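PDB 2INC: toluene, o-xylene monooxygenase oxygenase subunit, which forms part of the oxygenase of toluene, o-xylene monooxygenase, which probably hydroxylates these aromatic substrates. Local coordinates for residues 108-111 and 112-115. Numbering follows the deposited sequence.
Sequences REWV and ETLA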
loop_
_atom_site.group_PDB
_atom_site.type_symbol
_atom_site.label_atom_id
_atom_site.label_comp_id
_atom_site.label_asym_id
_atom_site.label_seq_id
_atom_site.Cartn_x
_atom_site.Cartn_y
_atom_site.Cartn_z
ATOM N N ARG B 108 -35.740 -32.591 -6.156
ATOM C CA ARG B 108 -36.723 -32.023 -5.225
ATOM C C ARG B 108 -36.455 -32.530 -3.802
ATOM O O ARG B 108 -36.579 -31.766 -2.816
ATOM C CB ARG B 108 -38.156 -32.414 -5.644
ATOM C CG ARG B 108 -39.241 -31.820 -4.728
ATOM C CD ARG B 108 -39.095 -30.261 -4.603
ATOM N NE ARG B 108 -39.933 -29.674 -3.548
ATOM C CZ ARG B 108 -40.368 -28.415 -3.528
ATOM N NH1 ARG B 108 -40.064 -27.553 -4.507
ATOM N NH2 ARG B 108 -41.131 -28.010 -2.515
ATOM N N GLU B 109 -36.096 -33.818 -3.699
ATOM C CA GLU B 109 -35.861 -34.455 -2.417
ATOM C C GLU B 109 -34.655 -33.819 -1.686
ATOM O O GLU B 109 -34.700 -33.582 -0.467
ATOM C CB GLU B 109 -35.627 -35.952 -2.599
ATOM C CG GLU B 109 -36.890 -36.741 -3.092
ATOM C CD GLU B 109 -37.135 -36.733 -4.658
ATOM O OE1 GLU B 109 -38.144 -37.381 -5.085
ATOM O OE2 GLU B 109 -36.370 -36.097 -5.447
ATOM N N TRP B 110 -33.578 -33.567 -2.422
ATOM C CA TRP B 110 -32.418 -32.873 -1.820
ATOM C C TRP B 110 -32.783 -31.434 -1.403
ATOM O O TRP B 110 -32.455 -30.959 -0.304
ATOM C CB TRP B 110 -31.227 -32.850 -2.785
ATOM C CG TRP B 110 -30.068 -32.140 -2.163
ATOM C CD1 TRP B 110 -29.513 -30.960 -2.534
ATOM C CD2 TRP B 110 -29.324 -32.604 -1.049
ATOM N NE1 TRP B 110 -28.457 -30.637 -1.689
ATOM C CE2 TRP B 110 -28.323 -31.646 -0.775
ATOM C CE3 TRP B 110 -29.404 -33.745 -0.248
ATOM C CZ2 TRP B 110 -27.418 -31.798 0.288
ATOM C CZ3 TRP B 110 -28.494 -33.889 0.812
ATOM C CH2 TRP B 110 -27.530 -32.924 1.067
ATOM N N VAL B 111 -33.482 -30.731 -2.264
ATOM C CA VAL B 111 -33.934 -29.402 -1.906
ATOM C C VAL B 111 -34.686 -29.414 -0.558
ATOM O O VAL B 111 -34.471 -28.566 0.318
ATOM C CB VAL B 111 -34.770 -28.777 -3.030
ATOM C CG1 VAL B 111 -35.533 -27.524 -2.550
ATOM C CG2 VAL B 111 -33.862 -28.388 -4.215
ATOM N N GLU B 112 -35.568 -30.376 -0.368
ATOM C CA GLU B 112 -36.216 -30.503 0.936
ATOM C C GLU B 112 -35.259 -30.841 2.079
ATOM O O GLU B 112 -35.458 -30.367 3.194
ATOM C CB GLU B 112 -37.361 -31.509 0.842
ATOM C CG GLU B 112 -38.530 -30.843 0.097
ATOM C CD GLU B 112 -39.681 -31.792 -0.196
ATOM O OE1 GLU B 112 -40.738 -31.266 -0.618
ATOM O OE2 GLU B 112 -39.526 -33.038 0.007
ATOM N N THR B 113 -34.244 -31.661 1.830
ATOM C CA THR B 113 -33.221 -31.924 2.834
ATOM C C THR B 113 -32.440 -30.645 3.217
ATOM O O THR B 113 -32.145 -30.436 4.378
ATOM C CB THR B 113 -32.250 -32.923 2.272
ATOM O OG1 THR B 113 -33.031 -34.045 1.888
ATOM C CG2 THR B 113 -31.162 -33.350 3.262
ATOM N N LEU B 114 -32.092 -29.829 2.232
ATOM C CA LEU B 114 -31.520 -28.507 2.507
ATOM C C LEU B 114 -32.391 -27.638 3.419
ATOM O O LEU B 114 -31.873 -27.072 4.364
ATOM C CB LEU B 114 -31.298 -27.751 1.200
ATOM C CG LEU B 114 -30.240 -28.349 0.304
ATOM C CD1 LEU B 114 -30.153 -27.438 -0.925
ATOM C CD2 LEU B 114 -28.880 -28.441 0.989
ATOM N N ALA B 115 -33.696 -27.565 3.165
ATOM C CA ALA B 115 -34.561 -26.734 3.983
ATOM C C ALA B 115 -34.553 -27.184 5.441
ATOM O O ALA B 115 -34.606 -26.334 6.356
ATOM C CB ALA B 115 -35.995 -26.722 3.423
#
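Apolar packing centres on Leu-114 over one face of the Trp-110 indole. Leu-114 CG lies 3.9 Å from the centroid of the five-membered ring, over its face, which meets the criterion for a CH-pi contact; Leu-114 CD2 lies further out, on the NE1 and CE2 side of the indole, 3.7 Å from Trp-110 CE2. With CG anti to the backbone N (chi1 180°), the Trp-110 ring lies beside the carbonyl carbon and its end comes back toward 112-115. Thr-113 meets the six-membered ring instead, its CG2 approaching Trp-110 CZ3 obliquely at 3.7 Å.

Among the polar contacts, the carbonyl of Glu-109 accepts twice from one residue: Thr-113 N reaches Glu-109 O at 3.0 Å and Thr-113 OG1 reaches it at 2.9 Å, from opposite faces of the carbonyl plane. The straightest of the i to i+4 backbone bonds runs from Leu-114 N to Trp-110 O (2.8 Å, N-H...O 169°).

Arg-108 NE and Glu-112 OE1 form a salt bridge at 3.4 Å; the hydrogen bond within it is nearly straight but long, hence weak, with the oxygen at the guanidinium edge and the two flat groups 76° apart.

Helix 108-117 lies near the periphery of this largely helical chain. Arg-108 NH1 is also salt-bridged to Asp-175, while the Trp-110 side chain rests on Leu-234 and Ala-235 at the C-terminal end of helix 208-237, and its NE1 donates to Asp-240, just beyond that end.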